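Probable 2-dehydro-3-deoxygalactonokinase DgoK1 (Sinorhizobium meliloti, PDB 3T69) probably catalyses the ATP-dependent phosphorylation of 2-dehydro-3-deoxy-D-galactonate to its 6-phosphate, the second step in the breakdown of D-galactonate. Local coordinates at residues F201-S206 with T276-Q281; L218-V222 with Q239-L244; T168-G172 with E248-A252; V188-F194 with A233-A238. All coordinates share one frame; numbering follows the deposited sequence.

Contact 1 (F201-S206 with T276-Q281); sequences FTDAVS and TALESQ
Phe201 and Val205 meet Ala277 in the apolar half of a helix crossing, the axes of 201-206 and 276-280 passing 9.9 Å apart at -57°. The Phe201 ring presents an edge to the small residue, with CE2 3.6 Å from Ala277 CB and the methyl close to the ring plane. Val205 CG2 lies over a face of the same ring, displaced toward the rim, and also reaches Ala277 CB at 4.2 Å. At the flank the Thr202 methyl CG2 rests on Ser280 CB, at 4.1 Å.

The polar half is a branched network in which one amide donates to both serines. Gln281 NE2 donates to Ser206 OG over 3.1 Å, nearly straight at 165° and in the amide plane. Gln281 NE2 also donates to Ser280 OG over 3.0 Å, in a bond more bent and tilted from that plane. Each serine passes its own proton back to its helix, Ser206 OG to Thr202 O and Ser280 OG to Ala277 O. Two acceptors at NE2 thus fix the rotation of the amide, which a bend at chi2 (-49°) folds over Val205 CG1.

Both segments rest on helix 233-252, where Phe201 touches Ser241 and Ile245, Ala204 touches Thr243, and Ala277 packs on Ile245; the crossing therefore joins helices 199-210 and 268-280 over a shared third helix.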
loop_
_atom_site.group_PDB
_atom_site.type_symbol
_atom_site.label_atom_id
_atom_site.label_comp_id
_atom_site.label_asym_id
_atom_site.label_seq_id
_atom_site.Cartn_x
_atom_site.Cartn_y
_atom_site.Cartn_z
ATOM N N PHE B 201 -12.065 5.609 13.315
ATOM C CA PHE B 201 -11.629 6.413 12.175
ATOM C C PHE B 201 -10.776 7.642 12.474
ATOM O O PHE B 201 -9.707 7.802 11.874
ATOM C CB PHE B 201 -12.791 6.769 11.233
ATOM C CG PHE B 201 -12.373 7.597 10.043
ATOM C CD1 PHE B 201 -11.730 7.004 8.946
ATOM C CD2 PHE B 201 -12.599 8.970 10.015
ATOM C CE1 PHE B 201 -11.320 7.786 7.830
ATOM C CE2 PHE B 201 -12.186 9.764 8.918
ATOM C CZ PHE B 201 -11.555 9.166 7.818
ATOM N N THR B 202 -11.213 8.528 13.359
ATOM C CA THR B 202 -10.426 9.749 13.594
ATOM C C THR B 202 -9.191 9.513 14.447
ATOM O O THR B 202 -8.253 10.328 14.404
ATOM C CB THR B 202 -11.248 10.926 14.216
ATOM O OG1 THR B 202 -11.812 10.533 15.484
ATOM C CG2 THR B 202 -12.333 11.372 13.263
ATOM N N ASP B 203 -9.195 8.445 15.256
ATOM C CA ASP B 203 -7.966 8.052 15.964
ATOM C C ASP B 203 -6.870 7.703 14.941
ATOM O O ASP B 203 -5.758 8.245 15.034
ATOM C CB ASP B 203 -8.171 6.855 16.916
ATOM C CG ASP B 203 -9.036 7.183 18.144
ATOM O OD1 ASP B 203 -9.181 8.394 18.488
ATOM O OD2 ASP B 203 -9.559 6.190 18.756
ATOM N N ALA B 204 -7.214 6.831 13.975
ATOM C CA ALA B 204 -6.331 6.401 12.888
ATOM C C ALA B 204 -5.737 7.592 12.149
ATOM O O ALA B 204 -4.495 7.700 12.002
ATOM C CB ALA B 204 -7.062 5.517 11.939
ATOM N N VAL B 205 -6.618 8.511 11.748
ATOM C CA VAL B 205 -6.235 9.747 11.054
ATOM C C VAL B 205 -5.323 10.603 11.888
ATOM O O VAL B 205 -4.400 11.224 11.371
ATOM C CB VAL B 205 -7.488 10.614 10.654
ATOM C CG1 VAL B 205 -7.072 11.939 10.068
ATOM C CG2 VAL B 205 -8.400 9.867 9.708
ATOM N N SER B 206 -5.577 10.676 13.175
ATOM C CA SER B 206 -4.730 11.523 13.991
ATOM C C SER B 206 -3.357 10.858 14.259
ATOM O O SER B 206 -2.314 11.481 14.053
ATOM C CB SER B 206 -5.459 11.936 15.285
ATOM O OG SER B 206 -6.717 12.557 14.984
ATOM N N THR B 276 -14.883 15.027 7.442
ATOM C CA THR B 276 -14.761 14.479 8.779
ATOM C C THR B 276 -13.277 14.402 9.134
ATOM O O THR B 276 -12.816 14.928 10.171
ATOM C CB THR B 276 -15.388 13.096 8.802
ATOM O OG1 THR B 276 -16.754 13.212 8.413
ATOM C CG2 THR B 276 -15.306 12.456 10.159
ATOM N N ALA B 277 -12.522 13.790 8.230
ATOM C CA ALA B 277 -11.124 13.604 8.458
ATOM C C ALA B 277 -10.393 14.949 8.474
ATOM O O ALA B 277 -9.501 15.165 9.291
ATOM C CB ALA B 277 -10.559 12.627 7.417
ATOM N N LEU B 278 -10.770 15.861 7.595
ATOM C CA LEU B 278 -10.071 17.157 7.534
ATOM C C LEU B 278 -10.335 18.116 8.722
ATOM O O LEU B 278 -9.429 18.871 9.160
ATOM C CB LEU B 278 -10.358 17.876 6.204
ATOM C CG LEU B 278 -9.857 17.215 4.918
ATOM C CD1 LEU B 278 -10.680 17.634 3.744
ATOM C CD2 LEU B 278 -8.383 17.527 4.679
ATOM N N GLU B 279 -11.572 18.112 9.225
ATOM C CA GLU B 279 -11.900 18.968 10.349
ATOM C C GLU B 279 -11.147 18.492 11.579
ATOM O O GLU B 279 -10.466 19.301 12.233
ATOM C CB GLU B 279 -13.410 19.036 10.569
ATOM C CG GLU B 279 -14.072 20.029 9.622
ATOM C CD GLU B 279 -15.573 19.808 9.397
ATOM O OE1 GLU B 279 -16.113 18.686 9.569
ATOM O OE2 GLU B 279 -16.213 20.793 8.990
ATOM N N SER B 280 -11.219 17.183 11.852
ATOM C CA SER B 280 -10.457 16.575 12.957
ATOM C C SER B 280 -9.005 17.046 13.005
ATOM O O SER B 280 -8.414 17.088 14.072
ATOM C CB SER B 280 -10.554 15.043 12.948
ATOM O OG SER B 280 -9.704 14.473 11.967
ATOM N N GLN B 281 -8.436 17.437 11.863
ATOM C CA GLN B 281 -7.059 17.958 11.874
ATOM C C GLN B 281 -6.986 19.456 11.950
ATOM O O GLN B 281 -5.899 20.032 11.778
ATOM C CB GLN B 281 -6.186 17.421 10.718
ATOM C CG GLN B 281 -6.138 15.896 10.633
ATOM C CD GLN B 281 -5.840 15.231 11.979
ATOM O OE1 GLN B 281 -4.819 15.517 12.624
ATOM N NE2 GLN B 281 -6.728 14.336 12.403
#

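Contact 2 (L218-V222 with Q239-L244); sequences LLFSV and QLSGTL
Leu219 and Leu240 come together at their branch ends where segments 218-222 and 239-244 run antiparallel, their axes 9.7 Å apart and 175° from parallel, as the two arms of a helical hairpin. The Leu219 branch CD2 carries most of the apolar contact. Leu219 CD2 lies 3.6 Å from Leu240 CD1 and 3.9 Å from Thr243 CG2, and reaches more loosely to Leu244 CD2. Thr243 turns CG2 opposite its backbone N, which sends the methyl to Leu219 and to Leu218 CB while OG1 (chi1 -60°) donates to Gln239 O over 2.8 Å from above the carbonyl plane. Gln239 O thus takes two donors from Thr243, OG1 and N.

At the other end the extended Gln239 side chain and Val222 run alongside, pointing opposite ways, with Gln239 CD 4.0 Å from Val222 CB. A water bridges the arms, accepting from Gln239 NE2 at 2.9 Å and donating to Ser221 O at 3.0 Å. With a leucine in place of Gln239 the amide N-H is gone, and the water would probably be lost, leaving Ser221 O without this partner.

Beyond the hairpin, Ser221 OG bonds Pro122 O of the second subunit and Leu219 packs on Met170 of that subunit. Helix 199-210 covers one side, Thr208 touching Leu218 and Thr243, and Phe175 of helix 171-181 meets Leu240 and Leu244.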
loop_
_atom_site.group_PDB
_atom_site.type_symbol
_atom_site.label_atom_id
_atom_site.label_comp_id
_atom_site.label_asym_id
_atom_site.label_seq_id
_atom_site.Cartn_x
_atom_site.Cartn_y
_atom_site.Cartn_z
ATOM N N LEU B 218 1.760 0.998 11.494
ATOM C CA LEU B 218 0.324 1.223 11.834
ATOM C C LEU B 218 -0.590 0.309 11.045
ATOM O O LEU B 218 -1.475 -0.320 11.629
ATOM C CB LEU B 218 -0.079 2.679 11.657
ATOM C CG LEU B 218 0.668 3.593 12.661
ATOM C CD1 LEU B 218 0.718 5.083 12.250
ATOM C CD2 LEU B 218 0.140 3.421 14.084
ATOM N N LEU B 219 -0.314 0.155 9.751
ATOM C CA LEU B 219 -1.104 -0.758 8.933
ATOM C C LEU B 219 -1.004 -2.198 9.426
ATOM O O LEU B 219 -2.008 -2.918 9.452
ATOM C CB LEU B 219 -0.690 -0.680 7.471
ATOM C CG LEU B 219 -0.947 0.656 6.755
ATOM C CD1 LEU B 219 -0.237 0.732 5.412
ATOM C CD2 LEU B 219 -2.427 0.850 6.566
ATOM N N PHE B 220 0.184 -2.618 9.871
ATOM C CA PHE B 220 0.273 -3.969 10.331
ATOM C C PHE B 220 -0.546 -4.173 11.592
ATOM O O PHE B 220 -1.184 -5.207 11.758
ATOM C CB PHE B 220 1.710 -4.455 10.501
ATOM C CG PHE B 220 1.781 -5.896 10.914
ATOM C CD1 PHE B 220 1.429 -6.885 10.027
ATOM C CD2 PHE B 220 2.102 -6.248 12.226
ATOM C CE1 PHE B 220 1.447 -8.249 10.397
ATOM C CE2 PHE B 220 2.149 -7.582 12.600
ATOM C CZ PHE B 220 1.805 -8.595 11.674
ATOM N N SER B 221 -0.604 -3.155 12.410
ATOM C CA SER B 221 -1.320 -3.183 13.651
ATOM C C SER B 221 -2.791 -3.445 13.494
ATOM O O SER B 221 -3.394 -3.973 14.369
ATOM C CB SER B 221 -1.055 -1.922 14.434
ATOM O OG SER B 221 0.169 -2.050 15.118
ATOM N N VAL B 222 -3.406 -3.067 12.401
ATOM C CA VAL B 222 -4.784 -3.425 12.313
ATOM C C VAL B 222 -4.912 -4.943 12.321
ATOM O O VAL B 222 -5.791 -5.451 12.933
ATOM C CB VAL B 222 -5.563 -2.732 11.168
ATOM C CG1 VAL B 222 -4.873 -1.537 10.655
ATOM C CG2 VAL B 222 -5.937 -3.661 10.123
ATOM N N GLN B 239 -9.872 1.991 10.809
ATOM C CA GLN B 239 -8.438 2.140 11.101
ATOM C C GLN B 239 -7.636 2.169 9.788
ATOM O O GLN B 239 -6.846 3.108 9.526
ATOM C CB GLN B 239 -8.006 0.937 11.906
ATOM C CG GLN B 239 -7.006 1.207 12.975
ATOM C CD GLN B 239 -6.796 -0.029 13.849
ATOM O OE1 GLN B 239 -7.702 -0.880 13.978
ATOM N NE2 GLN B 239 -5.609 -0.122 14.480
ATOM N N LEU B 240 -7.881 1.159 8.950
ATOM C CA LEU B 240 -7.306 1.138 7.622
ATOM C C LEU B 240 -7.548 2.423 6.828
ATOM O O LEU B 240 -6.582 3.022 6.310
ATOM C CB LEU B 240 -7.790 -0.058 6.807
ATOM C CG LEU B 240 -7.193 -0.133 5.395
ATOM C CD1 LEU B 240 -5.687 -0.178 5.424
ATOM C CD2 LEU B 240 -7.661 -1.396 4.727
ATOM N N SER B 241 -8.815 2.834 6.708
ATOM C CA SER B 241 -9.113 3.990 5.923
ATOM C C SER B 241 -8.473 5.184 6.591
ATOM O O SER B 241 -7.805 6.006 5.937
ATOM C CB SER B 241 -10.607 4.190 5.823
ATOM O OG SER B 241 -10.848 5.369 5.073
ATOM N N GLY B 242 -8.622 5.249 7.907
ATOM C CA GLY B 242 -8.122 6.354 8.633
ATOM C C GLY B 242 -6.643 6.532 8.495
ATOM O O GLY B 242 -6.156 7.692 8.418
ATOM N N THR B 243 -5.902 5.415 8.467
ATOM C CA THR B 243 -4.430 5.489 8.413
ATOM C C THR B 243 -3.968 6.114 7.115
ATOM O O THR B 243 -3.133 7.070 7.084
ATOM C CB THR B 243 -3.753 4.075 8.581
ATOM O OG1 THR B 243 -4.121 3.497 9.855
ATOM C CG2 THR B 243 -2.249 4.196 8.475
ATOM N N LEU B 244 -4.521 5.565 6.043
ATOM C CA LEU B 244 -4.221 6.011 4.694
ATOM C C LEU B 244 -4.523 7.487 4.556
ATOM O O LEU B 244 -3.689 8.260 4.034
ATOM C CB LEU B 244 -5.064 5.234 3.705
ATOM C CG LEU B 244 -4.629 3.784 3.592
ATOM C CD1 LEU B 244 -5.469 3.111 2.549
ATOM C CD2 LEU B 244 -3.063 3.655 3.284
HETATM O O HOH W 1 -4.818 -2.180 16.318
#

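Contact 3 (T168-G172 with E248-A252); sequences TFMTG and EIAGA
Phe169 and Glu248 come nearest across the two segments, their CA atoms 6.2 Å apart, where strand 162-169 ends beside the closing turns of helix 233-252. Met170 then takes the N-cap position and the chain turns at once into helix 171-181, so Phe169 and Thr171 both point at the other segment from either side of a sharp bend. The strand belongs to a sheet in which 162-169, 153-159, 143-148, 261-264 and 284-285 follow in an order consistent with the ribonuclease H-like fold of ASKHA kinases.

The face of the Phe169 ring lies against the Glu248 side chain in a CH-pi contact, Glu248 CG sitting 4.3 Å from the centroid of the Phe169 ring and 27° off its normal. Carboxylate and ring are almost parallel, their planes 4° apart. At the far end of the ring Phe169 CZ comes within 3.5 Å of Gly251 C. Glu248 places CG opposite its backbone N (chi1 -178°) and stays extended, which carries the acid to Thr171. There Thr171 OG1 donates to Glu248 OE1 over 2.9 Å, nearly in line with the C-O bond, while Thr171 CG2 packs 3.6 Å from Glu248 CB.

Tyr274 OH bonds both Thr171 OG1 and Glu248 OE1, and OE2 is held by Trp155 NE1 and Ser153 OG. Phe169 also packs on Thr216 of the second subunit. Strands 153-159 and 162-169 are thus tied, through Ser153, Trp155 and Phe169, to the long helix, around a buried carboxylate that four bonds from uncharged groups grip and fix in rotation.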
loop_
_atom_site.group_PDB
_atom_site.type_symbol
_atom_site.label_atom_id
_atom_site.label_comp_id
_atom_site.label_asym_id
_atom_site.label_seq_id
_atom_site.Cartn_x
_atom_site.Cartn_y
_atom_site.Cartn_z
ATOM N N THR B 168 -0.737 14.185 -6.432
ATOM C CA THR B 168 -1.559 13.001 -6.238
ATOM C C THR B 168 -1.129 12.269 -4.982
ATOM O O THR B 168 0.066 12.325 -4.584
ATOM C CB THR B 168 -1.384 12.081 -7.380
ATOM O OG1 THR B 168 -1.616 12.828 -8.571
ATOM C CG2 THR B 168 -2.373 10.891 -7.333
ATOM N N PHE B 169 -2.091 11.600 -4.349
ATOM C CA PHE B 169 -1.856 10.668 -3.276
ATOM C C PHE B 169 -2.744 9.521 -3.630
ATOM O O PHE B 169 -3.916 9.727 -3.937
ATOM C CB PHE B 169 -2.279 11.276 -1.954
ATOM C CG PHE B 169 -1.321 12.323 -1.420
ATOM C CD1 PHE B 169 -0.282 11.970 -0.591
ATOM C CD2 PHE B 169 -1.477 13.668 -1.745
ATOM C CE1 PHE B 169 0.595 12.924 -0.094
ATOM C CE2 PHE B 169 -0.617 14.618 -1.256
ATOM C CZ PHE B 169 0.436 14.229 -0.410
ATOM N N MET B 170 -2.219 8.306 -3.634
ATOM C CA MET B 170 -2.982 7.193 -4.217
ATOM C C MET B 170 -3.783 6.439 -3.159
ATOM O O MET B 170 -3.900 5.201 -3.198
ATOM C CB MET B 170 -2.119 6.278 -5.117
ATOM C CG MET B 170 -0.769 5.741 -4.565
ATOM S SD MET B 170 0.151 4.789 -5.825
ATOM C CE MET B 170 -0.834 3.313 -5.913
ATOM N N THR B 171 -4.385 7.211 -2.244
ATOM C CA THR B 171 -5.008 6.649 -1.045
ATOM C C THR B 171 -6.164 5.719 -1.367
ATOM O O THR B 171 -6.252 4.640 -0.823
ATOM C CB THR B 171 -5.381 7.760 0.017
ATOM O OG1 THR B 171 -6.352 8.597 -0.525
ATOM C CG2 THR B 171 -4.178 8.682 0.336
ATOM N N GLY B 172 -7.038 6.085 -2.282
ATOM C CA GLY B 172 -8.130 5.171 -2.601
ATOM C C GLY B 172 -7.734 3.820 -3.172
ATOM O O GLY B 172 -8.280 2.807 -2.790
ATOM N N GLU B 248 -2.092 10.812 3.769
ATOM C CA GLU B 248 -2.391 11.882 2.795
ATOM C C GLU B 248 -2.311 13.302 3.357
ATOM O O GLU B 248 -1.721 14.206 2.748
ATOM C CB GLU B 248 -3.788 11.732 2.265
ATOM C CG GLU B 248 -4.087 12.803 1.233
ATOM C CD GLU B 248 -5.327 12.493 0.423
ATOM O OE1 GLU B 248 -5.670 11.286 0.296
ATOM O OE2 GLU B 248 -5.957 13.471 -0.075
ATOM N N ILE B 249 -2.910 13.518 4.525
ATOM C CA ILE B 249 -3.029 14.890 4.960
ATOM C C ILE B 249 -1.713 15.390 5.453
ATOM O O ILE B 249 -1.301 16.520 5.124
ATOM C CB ILE B 249 -4.088 15.059 6.007
ATOM C CG1 ILE B 249 -5.458 14.778 5.399
ATOM C CG2 ILE B 249 -3.977 16.460 6.637
ATOM C CD1 ILE B 249 -6.444 14.449 6.472
ATOM N N ALA B 250 -1.050 14.548 6.234
ATOM C CA ALA B 250 0.353 14.785 6.575
ATOM C C ALA B 250 1.105 15.272 5.379
ATOM O O ALA B 250 1.755 16.279 5.456
ATOM C CB ALA B 250 0.995 13.505 7.079
ATOM N N GLY B 251 0.985 14.555 4.260
ATOM C CA GLY B 251 1.710 14.905 3.058
ATOM C C GLY B 251 1.221 16.189 2.408
ATOM O O GLY B 251 2.027 17.088 2.058
ATOM N N ALA B 252 -0.092 16.274 2.210
ATOM C CA ALA B 252 -0.688 17.531 1.782
ATOM C C ALA B 252 -0.147 18.700 2.648
ATOM O O ALA B 252 0.315 19.729 2.118
ATOM C CB ALA B 252 -2.157 17.439 1.880
#

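Contact 4 (V188-F194 with A233-A238); sequences VAEADTF and AADARA
Phe194 lays a ring face flat on Ala238, with Ala238 CA almost exactly over the ring centre, 3.7 Å away and 8° off the normal. The methyl fills in beside it, Ala238 CB standing 3.5 Å from Phe194 CD1. The ring swings over the helix because a chi1 of 67° tucks CG in over its own backbone, N on one side and C on the other, and at the rim Phe194 CD2 meets Arg237 CG at 3.7 Å. Were an alanine to replace Phe194, a gap is likely to open above Ala238, and the aliphatic part of Arg237 would lose a neighbour.

The segment 188-194 belongs to the connection between helices 185-188 and 199-210, and it wraps the first turns of helix 233-252, starting with a type I turn from Val188 to Ala191. The small alanines of the helix form the hollows that the loop fills. The Val188 branch CG1 settles in the dip between Ala236 CB, 3.7 Å away, and the backbone of Arg237. On the turn's other shoulder Ala191 CB fits against Ala233 CB, again at 3.7 Å, and Thr193 O touches the methyl of Ala234.

Arg237 is the one large projection from the helix. Bent at chi2, its side chain crosses that of Phe194 at about a right angle, the guanidinium and ring planes 68° apart. The guanidinium spreads beside the loop backbone, one face over Asp192 CA and Ala191 O, with Asp192 O 3.3 Å from Arg237 NH2.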
loop_
_atom_site.group_PDB
_atom_site.type_symbol
_atom_site.label_atom_id
_atom_site.label_comp_id
_atom_site.label_asym_id
_atom_site.label_seq_id
_atom_site.Cartn_x
_atom_site.Cartn_y
_atom_site.Cartn_z
ATOM N N VAL B 188 -10.634 -6.974 7.869
ATOM C CA VAL B 188 -11.706 -6.067 7.433
ATOM C C VAL B 188 -12.799 -6.684 6.532
ATOM O O VAL B 188 -13.902 -6.099 6.402
ATOM C CB VAL B 188 -11.137 -4.839 6.690
ATOM C CG1 VAL B 188 -10.113 -4.137 7.538
ATOM C CG2 VAL B 188 -10.524 -5.247 5.354
ATOM N N ALA B 189 -12.490 -7.836 5.918
ATOM C CA ALA B 189 -13.196 -8.286 4.698
ATOM C C ALA B 189 -14.715 -8.337 4.882
ATOM O O ALA B 189 -15.469 -7.663 4.159
ATOM C CB ALA B 189 -12.650 -9.644 4.185
ATOM N N GLU B 190 -15.137 -9.096 5.890
ATOM C CA GLU B 190 -16.552 -9.366 6.129
ATOM C C GLU B 190 -17.349 -8.159 6.695
ATOM O O GLU B 190 -18.504 -8.326 7.091
ATOM C CB GLU B 190 -16.704 -10.651 6.974
ATOM C CG GLU B 190 -15.599 -11.718 6.652
ATOM C CD GLU B 190 -16.073 -13.194 6.701
ATOM O OE1 GLU B 190 -16.938 -13.529 7.553
ATOM O OE2 GLU B 190 -15.564 -14.022 5.891
ATOM N N ALA B 191 -16.744 -6.965 6.722
ATOM C CA ALA B 191 -17.498 -5.710 6.825
ATOM C C ALA B 191 -17.491 -5.070 5.443
ATOM O O ALA B 191 -16.550 -5.309 4.670
ATOM C CB ALA B 191 -16.862 -4.766 7.827
ATOM N N ASP B 192 -18.505 -4.254 5.133
ATOM C CA ASP B 192 -18.544 -3.501 3.858
ATOM C C ASP B 192 -18.434 -1.994 4.091
ATOM O O ASP B 192 -18.091 -1.228 3.191
ATOM C CB ASP B 192 -19.828 -3.803 3.053
ATOM C CG ASP B 192 -19.777 -5.165 2.292
ATOM O OD1 ASP B 192 -18.725 -5.846 2.323
ATOM O OD2 ASP B 192 -20.797 -5.552 1.650
ATOM N N THR B 193 -18.723 -1.571 5.311
ATOM C CA THR B 193 -18.872 -0.143 5.618
ATOM C C THR B 193 -18.400 0.154 7.024
ATOM O O THR B 193 -18.108 -0.765 7.798
ATOM C CB THR B 193 -20.380 0.307 5.566
ATOM O OG1 THR B 193 -21.212 -0.843 5.345
ATOM C CG2 THR B 193 -20.631 1.374 4.483
ATOM N N PHE B 194 -18.366 1.443 7.349
ATOM C CA PHE B 194 -18.115 1.876 8.695
ATOM C C PHE B 194 -18.587 3.301 8.817
ATOM O O PHE B 194 -18.557 4.045 7.844
ATOM C CB PHE B 194 -16.619 1.739 9.060
ATOM C CG PHE B 194 -15.688 2.682 8.301
ATOM C CD1 PHE B 194 -15.352 3.922 8.834
ATOM C CD2 PHE B 194 -15.137 2.306 7.073
ATOM C CE1 PHE B 194 -14.506 4.762 8.160
ATOM C CE2 PHE B 194 -14.298 3.147 6.392
ATOM C CZ PHE B 194 -13.979 4.377 6.936
ATOM N N ALA B 233 -14.510 -5.939 12.610
ATOM C CA ALA B 233 -14.219 -5.667 11.199
ATOM C C ALA B 233 -14.464 -4.180 10.738
ATOM O O ALA B 233 -13.679 -3.616 9.962
ATOM C CB ALA B 233 -14.924 -6.704 10.295
ATOM N N ALA B 234 -15.511 -3.531 11.245
ATOM C CA ALA B 234 -15.757 -2.144 10.868
ATOM C C ALA B 234 -14.703 -1.206 11.470
ATOM O O ALA B 234 -14.260 -0.240 10.829
ATOM C CB ALA B 234 -17.167 -1.710 11.256
ATOM N N ASP B 235 -14.288 -1.476 12.699
ATOM C CA ASP B 235 -13.263 -0.643 13.304
ATOM C C ASP B 235 -11.868 -0.815 12.635
ATOM O O ASP B 235 -11.086 0.159 12.536
ATOM C CB ASP B 235 -13.259 -0.857 14.820
ATOM C CG ASP B 235 -14.589 -0.360 15.488
ATOM O OD1 ASP B 235 -14.893 0.878 15.447
ATOM O OD2 ASP B 235 -15.320 -1.220 16.043
ATOM N N ALA B 236 -11.598 -2.038 12.152
ATOM C CA ALA B 236 -10.373 -2.362 11.422
ATOM C C ALA B 236 -10.304 -1.590 10.075
ATOM O O ALA B 236 -9.290 -0.895 9.775
ATOM C CB ALA B 236 -10.282 -3.869 11.196
ATOM N N ARG B 237 -11.400 -1.723 9.306
ATOM C CA ARG B 237 -11.687 -1.010 8.075
ATOM C C ARG B 237 -11.506 0.476 8.286
ATOM O O ARG B 237 -10.885 1.184 7.475
ATOM C CB ARG B 237 -13.114 -1.313 7.709
ATOM C CG ARG B 237 -13.542 -0.927 6.313
ATOM C CD ARG B 237 -14.502 -1.997 5.678
ATOM N NE ARG B 237 -14.931 -1.585 4.334
ATOM C CZ ARG B 237 -14.556 -2.166 3.199
ATOM N NH1 ARG B 237 -13.764 -3.251 3.211
ATOM N NH2 ARG B 237 -14.988 -1.661 2.052
ATOM N N ALA B 238 -12.028 0.947 9.401
ATOM C CA ALA B 238 -11.979 2.345 9.724
ATOM C C ALA B 238 -10.557 2.764 9.967
ATOM O O ALA B 238 -10.114 3.784 9.447
ATOM C CB ALA B 238 -12.836 2.626 10.972
#

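From the N terminus, residues 168-172 open the widest loop, which contact 3 closes on the end of helix 233-252 and so fastens the end of strand 162-169 to the helical part. Contact 4 is nested inside it, bringing 188-194 back to the start of the same helix. Contact 1 begins at 201-206 but closes only at 276-281, past that helix, and therefore crosses both contacts 3 and 4. Contact 2 is nested within contacts 1 and 3 and crosses contact 4. Contacts 2, 3 and 4 share helix 233-252, while contact 1 adds helix 268-280; contacts 3 and 4, about 9 Å apart at their nearest atoms, do not touch.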